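Local atomic coordinates of pyridine nucleotide-disulphide oxidoreductase dimerisation region (Escherichia coli BL21, PDB entry 6KYY), a protein that binds FAD and copper(II) as a flavoprotein disulfide reductase induced by hypochlorous acid, and probably helps the cell resist reactive chlorine species. Residues G173-V178 against Y337-T342; F184-S189 against R217-D222; S198-R203 against N211-L216. All blocks are in the same frame, centred on the assembly; numbering follows the deposited sequence.

Contact 1 (G173-V178 against Y337-T342); sequences GGYIGV and YSVFMT. With FAD (flavin-adenine dinucleotide), chain N.
Tyr-175 and Val-178 meet Val-339 and Met-341 in a buried, apolar contact between two domains. The first pair lies in the opening turn of helix 175-186, behind a glycine turn that fits the GxGxxG pattern of Rossmann-type folds. The second lies on and just after strand 337-339 of the dimerisation domain. Tyr-175 CD2 sits 3.4 Å from Val-339 CG2, and the two side chains cross at about a right angle. Further along the ring, Tyr-175 CE2 is 4.4 Å from Tyr-337 CE2. Both tyrosine hydroxyls are hydrogen-bonded to Glu-204 OE2, so one carboxylate oxygen joins the ends of the two rings. One turn on, Val-178 CG1 lies 3.4 Å from Met-341 SD and 3.7 Å from Met-341 CG. The methionine chain bends at its last torsion (chi3 -57°), which turns CE away from the valine. Between these two pairs, Phe-340 centres an inverse gamma turn, and Phe-340 N is hydrogen-bonded to Glu-179 OE1. The flavin is approached from both segments: Ile-176 CD1 is 3.5 Å from FAD C7, and Phe-340 CE1 is 3.7 Å from FAD O4. Helix 206-218 borders the contact, with Leu-216 against Val-178 and Ile-212 against Met-341, while strand 337-339 pairs antiparallel with strand 345-349.

Contact 2 (F184-S189 against R217-D222); sequences FANFGS and RDQGVD
Ala-185, in the last turn of helix 175-186, points its CB at Gln-219 and Val-221. Ala-185 CB lies 3.7 Å from Val-221 CG2. On another side it rests against the amide end of Gln-219. The glutamine chain is extended beyond CG (chi2 -174°), which carries the amide across to the neighbouring helix. Asn-186 comes next. Its CB does not point straight at the other segment, but its amide reaches the amide of Gln-219. The two side chains meet at a slant, with their amide planes 53° apart. A bound copper(II) ion lies about 6 Å from the Asn-186 side chain. These residues bring together the C-terminal ends of two successive helices of a Rossmann-type domain. Helix 175-186 leads into strand 190-194, and helix 206-218 leads into strand 221-224, the next parallel strand of the same sheet. Each segment leaves its helix through a glycine with positive phi. Gly-188 does so in the first segment, and Ser-189 N then bonds back to Phe-184 O at 3.0 Å. In the second segment Gly-220 closes a Schellman motif, with Gly-220 N 2.9 Å from Arg-217 O. A second, probable hydrogen bond runs back from Val-221 N to Leu-216 O. Ser-189 ends the walk just before strand 190-194, and its OG makes a weak hydrogen bond to Pro-165 O. The strand continues with Val-191, which touches both Ala-185 and Val-221.

Contact 3 (S198-R203 against N211-L216); sequences SLFLPR and NIATIL
Phe-200 packs from its loop against Ile-212, Ala-213 and Leu-216 of helix 206-218. The loop joins strand 190-194 to that helix, so the contact lies within a beta-alpha-beta crossover of the Rossmann-type domain. From the backbone, Phe-200 CB points toward the helix. CG is placed opposite the main-chain N (chi1 175°), and the ring is thereby carried out to the helix. CD2 meets the methyl of Ala-213, 3.9 Å from Ala-213 CB. CE2, one atom further, is 3.7 Å from Ile-212 CG2. That methyl sits at the ring edge, near its plane. CE2 also comes within 3.8 Å of Ala-213 N, so the ring lies close to the helix backbone as well. At the tip, CZ lies 3.9 Å from Ile-212 CG2 and 4.2 Å from Leu-216 CD1, one helical turn beyond Ile-212. One face of the ring is roofed by the next residue, with Leu-201 CG 3.9 Å above the plane and over its centre. Leu-201 then makes its own contact with the helix, where Leu-201 CD1 is 3.7 Å from Ile-212 CD1. The loop is held to the start of the same helix by Arg-206, which makes a hydrogen bond to Phe-200 O and a weak one to Leu-201 O. Val-178 of helix 175-186 and Ile-223 of strand 221-224 also touch the phenylalanine. On the helix itself, Asn-211 O accepts from both Ile-215 N and the side chain of Thr-214. The Thr-214 OG1 to Asn-211 O bond is 3.1 Å long. The donor stands above the carbonyl plane, 35° out of it, on the same face as Ile-215 N.

How the contacts relate
From the N terminus, the first contact segment reached is 173-178, at the start of helix 175-186. The end of that helix belongs to contact 2. Strand 190-194 and the loop 198-203 follow. Contact 3 closes the shortest loop, returning from helix 206-218 to the segment just before it. Contact 2 closes next, where that helix ends and strand 221-224 begins. Contact 1 closes last, at 337-342, so the three loops nest without crossing. Contacts 2 and 3 lie within the Rossmann-type domain, and contact 1 ties it to the dimerisation domain. The contacts also touch: Thr-342 of contact 1 packs on Asn-186 of contact 2 and on Ile-215 of contact 3.

Contact 1 (G173-V178 against Y337-T342)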
loop_
_atom_site.group_PDB
_atom_site.type_symbol
_atom_site.label_atom_id
_atom_site.label_comp_id
_atom_site.label_asym_id
_atom_site.label_seq_id
_atom_site.Cartn_x
_atom_site.Cartn_y
_atom_site.Cartn_z
ATOM N N GLY B 173 -10.140 12.693 -22.398
ATOM C CA GLY B 173 -9.281 11.544 -22.187
ATOM C C GLY B 173 -8.305 11.760 -21.050
ATOM O O GLY B 173 -7.308 11.042 -20.928
ATOM N N GLY B 174 -8.590 12.748 -20.210
ATOM C CA GLY B 174 -7.713 13.097 -19.116
ATOM C C GLY B 174 -7.689 12.042 -18.024
ATOM O O GLY B 174 -8.385 11.028 -18.058
ATOM N N TYR B 175 -6.855 12.310 -17.017
ATOM C CA TYR B 175 -6.659 11.348 -15.937
ATOM C C TYR B 175 -7.914 11.198 -15.087
ATOM O O TYR B 175 -8.231 10.095 -14.628
ATOM C CB TYR B 175 -5.469 11.772 -15.079
ATOM C CG TYR B 175 -4.161 11.799 -15.837
ATOM C CD1 TYR B 175 -3.688 12.973 -16.410
ATOM C CD2 TYR B 175 -3.406 10.647 -15.992
ATOM C CE1 TYR B 175 -2.493 12.994 -17.106
ATOM C CE2 TYR B 175 -2.213 10.658 -16.682
ATOM C CZ TYR B 175 -1.760 11.833 -17.239
ATOM O OH TYR B 175 -0.570 11.843 -17.928
ATOM N N ILE B 176 -8.642 12.295 -14.866
ATOM C CA ILE B 176 -9.871 12.218 -14.083
ATOM C C ILE B 176 -10.941 11.446 -14.847
ATOM O O ILE B 176 -11.726 10.695 -14.255
ATOM C CB ILE B 176 -10.345 13.632 -13.701
ATOM C CG1 ILE B 176 -9.291 14.320 -12.829
ATOM C CG2 ILE B 176 -11.693 13.576 -12.995
ATOM C CD1 ILE B 176 -9.822 15.473 -12.008
ATOM N N GLY B 177 -10.984 11.609 -16.170
ATOM C CA GLY B 177 -11.937 10.851 -16.965
ATOM C C GLY B 177 -11.663 9.360 -16.942
ATOM O O GLY B 177 -12.583 8.553 -16.781
ATOM N N VAL B 178 -10.395 8.972 -17.102
ATOM C CA VAL B 178 -10.035 7.558 -17.049
ATOM C C VAL B 178 -10.347 6.983 -15.674
ATOM O O VAL B 178 -10.780 5.830 -15.547
ATOM C CB VAL B 178 -8.552 7.377 -17.425
ATOM C CG1 VAL B 178 -8.137 5.930 -17.276
ATOM C CG2 VAL B 178 -8.303 7.854 -18.846
ATOM N N TYR B 337 2.696 11.014 -8.916
ATOM C CA TYR B 337 1.259 11.094 -9.130
ATOM C C TYR B 337 0.722 9.697 -9.397
ATOM O O TYR B 337 1.474 8.771 -9.712
ATOM C CB TYR B 337 0.908 12.049 -10.279
ATOM C CG TYR B 337 1.375 11.607 -11.647
ATOM C CD1 TYR B 337 2.615 12.000 -12.138
ATOM C CD2 TYR B 337 0.568 10.818 -12.459
ATOM C CE1 TYR B 337 3.043 11.605 -13.392
ATOM C CE2 TYR B 337 0.989 10.419 -13.713
ATOM C CZ TYR B 337 2.226 10.815 -14.174
ATOM O OH TYR B 337 2.648 10.420 -15.423
ATOM N N SER B 338 -0.596 9.552 -9.269
ATOM C CA SER B 338 -1.243 8.258 -9.425
ATOM C C SER B 338 -2.606 8.418 -10.082
ATOM O O SER B 338 -3.352 9.351 -9.773
ATOM C CB SER B 338 -1.391 7.543 -8.074
ATOM O OG SER B 338 -0.250 7.749 -7.258
ATOM N N VAL B 339 -2.923 7.492 -10.985
ATOM C CA VAL B 339 -4.210 7.433 -11.671
ATOM C C VAL B 339 -4.991 6.283 -11.052
ATOM O O VAL B 339 -4.616 5.115 -11.205
ATOM C CB VAL B 339 -4.040 7.236 -13.182
ATOM C CG1 VAL B 339 -5.378 7.390 -13.896
ATOM C CG2 VAL B 339 -3.014 8.208 -13.718
ATOM N N PHE B 340 -6.083 6.605 -10.362
ATOM C CA PHE B 340 -6.764 5.630 -9.509
ATOM C C PHE B 340 -7.794 4.833 -10.312
ATOM O O PHE B 340 -9.009 4.938 -10.131
ATOM C CB PHE B 340 -7.389 6.327 -8.311
ATOM C CG PHE B 340 -6.391 6.709 -7.261
ATOM C CD1 PHE B 340 -5.665 7.882 -7.373
ATOM C CD2 PHE B 340 -6.159 5.881 -6.176
ATOM C CE1 PHE B 340 -4.737 8.232 -6.414
ATOM C CE2 PHE B 340 -5.233 6.225 -5.212
ATOM C CZ PHE B 340 -4.520 7.403 -5.331
ATOM N N MET B 341 -7.268 4.006 -11.214
ATOM C CA MET B 341 -8.078 3.001 -11.886
ATOM C C MET B 341 -8.105 1.717 -11.071
ATOM O O MET B 341 -7.970 1.736 -9.844
ATOM C CB MET B 341 -7.532 2.675 -13.274
ATOM C CG MET B 341 -7.551 3.786 -14.283
ATOM S SD MET B 341 -6.828 3.137 -15.797
ATOM C CE MET B 341 -5.234 2.592 -15.193
ATOM N N THR B 342 -8.265 0.595 -11.770
ATOM C CA THR B 342 -8.101 -0.735 -11.191
ATOM C C THR B 342 -7.443 -1.596 -12.263
ATOM O O THR B 342 -8.111 -2.025 -13.218
ATOM C CB THR B 342 -9.433 -1.333 -10.744
ATOM O OG1 THR B 342 -10.061 -0.455 -9.800
ATOM C CG2 THR B 342 -9.216 -2.693 -10.096
HETATM P PA FAD N . -9.540 23.639 -2.828
HETATM O O1A FAD N . -9.971 23.581 -4.246
HETATM O O2A FAD N . -9.437 22.291 -2.106
HETATM O O5B FAD N . -10.473 24.599 -2.008
HETATM C C5B FAD N . -11.290 25.590 -2.666
HETATM C C4B FAD N . -12.278 26.139 -1.668
HETATM O O4B FAD N . -12.349 27.579 -1.788
HETATM C C3B FAD N . -13.708 25.617 -1.813
HETATM O O3B FAD N . -14.247 25.275 -0.542
HETATM C C2B FAD N . -14.448 26.794 -2.455
HETATM O O2B FAD N . -15.821 26.823 -2.080
HETATM C C1B FAD N . -13.700 27.977 -1.850
HETATM N N9A FAD N . -13.788 29.209 -2.628
HETATM C C8A FAD N . -13.596 29.355 -3.977
HETATM N N7A FAD N . -13.741 30.586 -4.409
HETATM C C5A FAD N . -14.054 31.300 -3.262
HETATM C C6A FAD N . -14.329 32.663 -3.038
HETATM N N6A FAD N . -14.335 33.589 -4.000
HETATM N N1A FAD N . -14.602 33.048 -1.770
HETATM C C2A FAD N . -14.597 32.127 -0.803
HETATM N N3A FAD N . -14.354 30.818 -0.895
HETATM C C4A FAD N . -14.086 30.465 -2.157
HETATM N N1 FAD N . -5.594 15.499 -5.884
HETATM C C2 FAD N . -4.737 14.522 -5.463
HETATM O O2 FAD N . -3.676 14.795 -4.888
HETATM N N3 FAD N . -5.054 13.192 -5.677
HETATM C C4 FAD N . -6.182 12.716 -6.314
HETATM O O4 FAD N . -6.358 11.506 -6.436
HETATM C C4X FAD N . -7.085 13.763 -6.763
HETATM N N5 FAD N . -8.193 13.406 -7.344
HETATM C C5X FAD N . -9.056 14.404 -7.766
HETATM C C6 FAD N . -10.238 14.039 -8.408
HETATM C C7 FAD N . -11.138 15.002 -8.850
HETATM C C7M FAD N . -12.406 14.570 -9.540
HETATM C C8 FAD N . -10.853 16.362 -8.650
HETATM C C8M FAD N . -11.806 17.429 -9.116
HETATM C C9 FAD N . -9.673 16.731 -8.010
HETATM C C9A FAD N . -8.777 15.765 -7.568
HETATM N N10 FAD N . -7.577 16.104 -6.912
HETATM C C10 FAD N . -6.706 15.127 -6.496
HETATM C "C1'" FAD N . -7.219 17.512 -6.681
HETATM C "C2'" FAD N . -7.657 18.032 -5.316
HETATM O "O2'" FAD N . -9.081 18.019 -5.214
HETATM C "C3'" FAD N . -7.155 19.466 -5.142
HETATM O "O3'" FAD N . -5.930 19.617 -5.850
HETATM C "C4'" FAD N . -6.942 19.887 -3.688
HETATM O "O4'" FAD N . -8.206 19.988 -3.031
HETATM C "C5'" FAD N . -6.175 21.187 -3.563
HETATM O "O5'" FAD N . -7.101 22.290 -3.656
HETATM P P FAD N . -6.731 23.716 -3.099
HETATM O O1P FAD N . -5.921 23.569 -1.806
HETATM O O2P FAD N . -6.075 24.528 -4.146
HETATM O O3P FAD N . -8.131 24.357 -2.717
#

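Contact 2 (F184-S189 against R217-D222)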
loop_
_atom_site.group_PDB
_atom_site.type_symbol
_atom_site.label_atom_id
_atom_site.label_comp_id
_atom_site.label_asym_id
_atom_site.label_seq_id
_atom_site.Cartn_x
_atom_site.Cartn_y
_atom_site.Cartn_z
ATOM N N PHE B 184 -17.059 3.446 -13.106
ATOM C CA PHE B 184 -18.414 3.125 -13.536
ATOM C C PHE B 184 -18.470 1.820 -14.321
ATOM O O PHE B 184 -19.472 1.101 -14.243
ATOM C CB PHE B 184 -18.989 4.281 -14.355
ATOM C CG PHE B 184 -19.505 5.416 -13.514
ATOM C CD1 PHE B 184 -18.627 6.297 -12.901
ATOM C CD2 PHE B 184 -20.865 5.592 -13.323
ATOM C CE1 PHE B 184 -19.098 7.338 -12.121
ATOM C CE2 PHE B 184 -21.342 6.631 -12.543
ATOM C CZ PHE B 184 -20.457 7.504 -11.942
ATOM N N ALA B 185 -17.413 1.494 -15.069
ATOM C CA ALA B 185 -17.356 0.189 -15.720
ATOM C C ALA B 185 -17.222 -0.931 -14.700
ATOM O O ALA B 185 -17.610 -2.073 -14.977
ATOM C CB ALA B 185 -16.202 0.141 -16.719
ATOM N N ASN B 186 -16.676 -0.630 -13.519
ATOM C CA ASN B 186 -16.663 -1.608 -12.437
ATOM C C ASN B 186 -18.061 -1.806 -11.865
ATOM O O ASN B 186 -18.428 -2.920 -11.474
ATOM C CB ASN B 186 -15.695 -1.167 -11.341
ATOM C CG ASN B 186 -14.283 -1.665 -11.572
ATOM O OD1 ASN B 186 -14.058 -2.608 -12.332
ATOM N ND2 ASN B 186 -13.321 -1.034 -10.911
ATOM N N PHE B 187 -18.852 -0.732 -11.812
ATOM C CA PHE B 187 -20.226 -0.806 -11.331
ATOM C C PHE B 187 -21.156 -1.515 -12.306
ATOM O O PHE B 187 -22.315 -1.759 -11.958
ATOM C CB PHE B 187 -20.757 0.602 -11.056
ATOM C CG PHE B 187 -20.348 1.164 -9.721
ATOM C CD1 PHE B 187 -20.419 0.393 -8.574
ATOM C CD2 PHE B 187 -19.900 2.471 -9.616
ATOM C CE1 PHE B 187 -20.048 0.914 -7.348
ATOM C CE2 PHE B 187 -19.527 2.996 -8.394
ATOM C CZ PHE B 187 -19.600 2.216 -7.259
ATOM N N GLY B 188 -20.686 -1.842 -13.507
ATOM C CA GLY B 188 -21.491 -2.517 -14.501
ATOM C C GLY B 188 -21.955 -1.660 -15.661
ATOM O O GLY B 188 -22.853 -2.085 -16.396
ATOM N N SER B 189 -21.373 -0.482 -15.853
ATOM C CA SER B 189 -21.810 0.452 -16.882
ATOM C C SER B 189 -20.894 0.381 -18.098
ATOM O O SER B 189 -19.680 0.205 -17.966
ATOM C CB SER B 189 -21.834 1.882 -16.334
ATOM O OG SER B 189 -21.727 2.833 -17.377
ATOM N N ARG B 217 -10.556 -1.785 -22.026
ATOM C CA ARG B 217 -11.359 -2.331 -23.118
ATOM C C ARG B 217 -12.057 -3.619 -22.705
ATOM O O ARG B 217 -13.235 -3.821 -23.023
ATOM C CB ARG B 217 -10.488 -2.570 -24.351
ATOM C CG ARG B 217 -11.242 -3.186 -25.519
ATOM C CD ARG B 217 -10.304 -3.664 -26.614
ATOM N NE ARG B 217 -9.145 -2.791 -26.768
ATOM C CZ ARG B 217 -7.885 -3.212 -26.746
ATOM N NH1 ARG B 217 -7.617 -4.499 -26.575
ATOM N NH2 ARG B 217 -6.893 -2.345 -26.898
ATOM N N ASP B 218 -11.351 -4.503 -21.995
ATOM C CA ASP B 218 -11.946 -5.769 -21.579
ATOM C C ASP B 218 -13.052 -5.579 -20.549
ATOM O O ASP B 218 -13.866 -6.489 -20.356
ATOM C CB ASP B 218 -10.863 -6.698 -21.030
ATOM C CG ASP B 218 -9.778 -6.991 -22.048
ATOM O OD1 ASP B 218 -8.625 -7.244 -21.638
ATOM O OD2 ASP B 218 -10.078 -6.965 -23.261
ATOM N N GLN B 219 -13.099 -4.425 -19.887
ATOM C CA GLN B 219 -14.196 -4.082 -18.997
ATOM C C GLN B 219 -15.354 -3.416 -19.726
ATOM O O GLN B 219 -16.373 -3.111 -19.096
ATOM C CB GLN B 219 -13.698 -3.166 -17.872
ATOM C CG GLN B 219 -13.356 -3.893 -16.581
ATOM C CD GLN B 219 -13.003 -2.944 -15.453
ATOM O OE1 GLN B 219 -12.352 -3.331 -14.482
ATOM N NE2 GLN B 219 -13.431 -1.694 -15.576
ATOM N N GLY B 220 -15.223 -3.179 -21.030
ATOM C CA GLY B 220 -16.286 -2.603 -21.826
ATOM C C GLY B 220 -16.116 -1.145 -22.192
ATOM O O GLY B 220 -17.006 -0.583 -22.840
ATOM N N VAL B 221 -15.009 -0.515 -21.807
ATOM C CA VAL B 221 -14.808 0.904 -22.080
ATOM C C VAL B 221 -14.339 1.080 -23.518
ATOM O O VAL B 221 -13.346 0.476 -23.940
ATOM C CB VAL B 221 -13.801 1.513 -21.090
ATOM C CG1 VAL B 221 -13.562 2.981 -21.412
ATOM C CG2 VAL B 221 -14.295 1.349 -19.663
ATOM N N ASP B 222 -15.055 1.910 -24.272
ATOM C CA ASP B 222 -14.700 2.226 -25.650
ATOM C C ASP B 222 -13.872 3.506 -25.669
ATOM O O ASP B 222 -14.313 4.542 -25.159
ATOM C CB ASP B 222 -15.956 2.377 -26.506
ATOM C CG ASP B 222 -15.660 2.349 -27.996
ATOM O OD1 ASP B 222 -16.622 2.358 -28.791
ATOM O OD2 ASP B 222 -14.470 2.315 -28.373
#

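Contact 3 (S198-R203 against N211-L216)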
loop_
_atom_site.group_PDB
_atom_site.type_symbol
_atom_site.label_atom_id
_atom_site.label_comp_id
_atom_site.label_asym_id
_atom_site.label_seq_id
_atom_site.Cartn_x
_atom_site.Cartn_y
_atom_site.Cartn_z
ATOM N N SER B 198 -4.792 12.483 -30.708
ATOM C CA SER B 198 -4.672 11.273 -31.511
ATOM C C SER B 198 -3.996 10.126 -30.772
ATOM O O SER B 198 -3.820 9.051 -31.356
ATOM C CB SER B 198 -3.902 11.571 -32.805
ATOM O OG SER B 198 -2.904 12.553 -32.592
ATOM N N LEU B 199 -3.617 10.322 -29.512
ATOM C CA LEU B 199 -2.968 9.285 -28.722
ATOM C C LEU B 199 -3.608 9.227 -27.344
ATOM O O LEU B 199 -3.831 10.266 -26.715
ATOM C CB LEU B 199 -1.461 9.540 -28.602
ATOM C CG LEU B 199 -0.584 8.899 -29.682
ATOM C CD1 LEU B 199 0.835 8.698 -29.178
ATOM C CD2 LEU B 199 -1.178 7.578 -30.156
ATOM N N PHE B 200 -3.901 8.014 -26.885
ATOM C CA PHE B 200 -4.516 7.806 -25.581
ATOM C C PHE B 200 -3.467 7.990 -24.490
ATOM O O PHE B 200 -2.456 7.280 -24.471
ATOM C CB PHE B 200 -5.142 6.414 -25.514
ATOM C CG PHE B 200 -5.696 6.060 -24.166
ATOM C CD1 PHE B 200 -6.677 6.838 -23.576
ATOM C CD2 PHE B 200 -5.242 4.939 -23.491
ATOM C CE1 PHE B 200 -7.191 6.509 -22.337
ATOM C CE2 PHE B 200 -5.751 4.604 -22.252
ATOM C CZ PHE B 200 -6.726 5.390 -21.673
ATOM N N LEU B 201 -3.710 8.945 -23.584
ATOM C CA LEU B 201 -2.775 9.335 -22.533
ATOM C C LEU B 201 -1.433 9.715 -23.150
ATOM O O LEU B 201 -0.450 8.976 -23.003
ATOM C CB LEU B 201 -2.603 8.210 -21.508
ATOM C CG LEU B 201 -3.813 7.891 -20.626
ATOM C CD1 LEU B 201 -3.580 6.616 -19.832
ATOM C CD2 LEU B 201 -4.131 9.051 -19.696
ATOM N N PRO B 202 -1.349 10.858 -23.838
ATOM C CA PRO B 202 -0.129 11.177 -24.599
ATOM C C PRO B 202 1.066 11.555 -23.739
ATOM O O PRO B 202 2.189 11.583 -24.261
ATOM C CB PRO B 202 -0.566 12.351 -25.483
ATOM C CG PRO B 202 -1.668 13.000 -24.720
ATOM C CD PRO B 202 -2.375 11.908 -23.965
ATOM N N ARG B 203 0.873 11.849 -22.454
ATOM C CA ARG B 203 1.984 12.181 -21.573
ATOM C C ARG B 203 2.648 10.955 -20.962
ATOM O O ARG B 203 3.672 11.096 -20.284
ATOM C CB ARG B 203 1.512 13.114 -20.452
ATOM C CG ARG B 203 1.508 14.586 -20.830
ATOM C CD ARG B 203 1.155 15.461 -19.637
ATOM N NE ARG B 203 -0.205 15.217 -19.165
ATOM C CZ ARG B 203 -1.130 16.163 -19.028
ATOM N NH1 ARG B 203 -2.342 15.850 -18.592
ATOM N NH2 ARG B 203 -0.841 17.423 -19.328
ATOM N N ASN B 211 -1.364 -0.780 -22.284
ATOM C CA ASN B 211 -1.821 -1.669 -21.221
ATOM C C ASN B 211 -3.081 -1.132 -20.555
ATOM O O ASN B 211 -3.999 -1.896 -20.236
ATOM C CB ASN B 211 -0.710 -1.870 -20.191
ATOM C CG ASN B 211 -0.900 -3.128 -19.363
ATOM O OD1 ASN B 211 -1.983 -3.385 -18.839
ATOM N ND2 ASN B 211 0.159 -3.921 -19.242
ATOM N N ILE B 212 -3.145 0.183 -20.338
ATOM C CA ILE B 212 -4.325 0.775 -19.716
ATOM C C ILE B 212 -5.533 0.652 -20.637
ATOM O O ILE B 212 -6.652 0.379 -20.184
ATOM C CB ILE B 212 -4.047 2.240 -19.334
ATOM C CG1 ILE B 212 -3.047 2.307 -18.177
ATOM C CG2 ILE B 212 -5.334 2.955 -18.963
ATOM C CD1 ILE B 212 -2.587 3.708 -17.847
ATOM N N ALA B 213 -5.326 0.832 -21.944
ATOM C CA ALA B 213 -6.437 0.755 -22.887
ATOM C C ALA B 213 -7.044 -0.643 -22.922
ATOM O O ALA B 213 -8.270 -0.791 -22.964
ATOM C CB ALA B 213 -5.972 1.174 -24.281
ATOM N N THR B 214 -6.204 -1.684 -22.903
ATOM C CA THR B 214 -6.730 -3.045 -22.954
ATOM C C THR B 214 -7.371 -3.456 -21.634
ATOM O O THR B 214 -8.350 -4.210 -21.634
ATOM C CB THR B 214 -5.630 -4.037 -23.337
ATOM O OG1 THR B 214 -4.719 -4.195 -22.244
ATOM C CG2 THR B 214 -4.875 -3.557 -24.566
ATOM N N ILE B 215 -6.834 -2.985 -20.504
ATOM C CA ILE B 215 -7.503 -3.212 -19.225
ATOM C C ILE B 215 -8.883 -2.570 -19.237
ATOM O O ILE B 215 -9.869 -3.167 -18.787
ATOM C CB ILE B 215 -6.643 -2.682 -18.062
ATOM C CG1 ILE B 215 -5.390 -3.538 -17.877
ATOM C CG2 ILE B 215 -7.448 -2.650 -16.770
ATOM C CD1 ILE B 215 -4.472 -3.035 -16.780
ATOM N N LEU B 216 -8.976 -1.348 -19.766
ATOM C CA LEU B 216 -10.266 -0.676 -19.859
ATOM C C LEU B 216 -11.151 -1.292 -20.936
ATOM O O LEU B 216 -12.376 -1.327 -20.780
ATOM C CB LEU B 216 -10.061 0.814 -20.134
ATOM C CG LEU B 216 -9.544 1.662 -18.971
ATOM C CD1 LEU B 216 -9.383 3.113 -19.393
ATOM C CD2 LEU B 216 -10.478 1.549 -17.782
#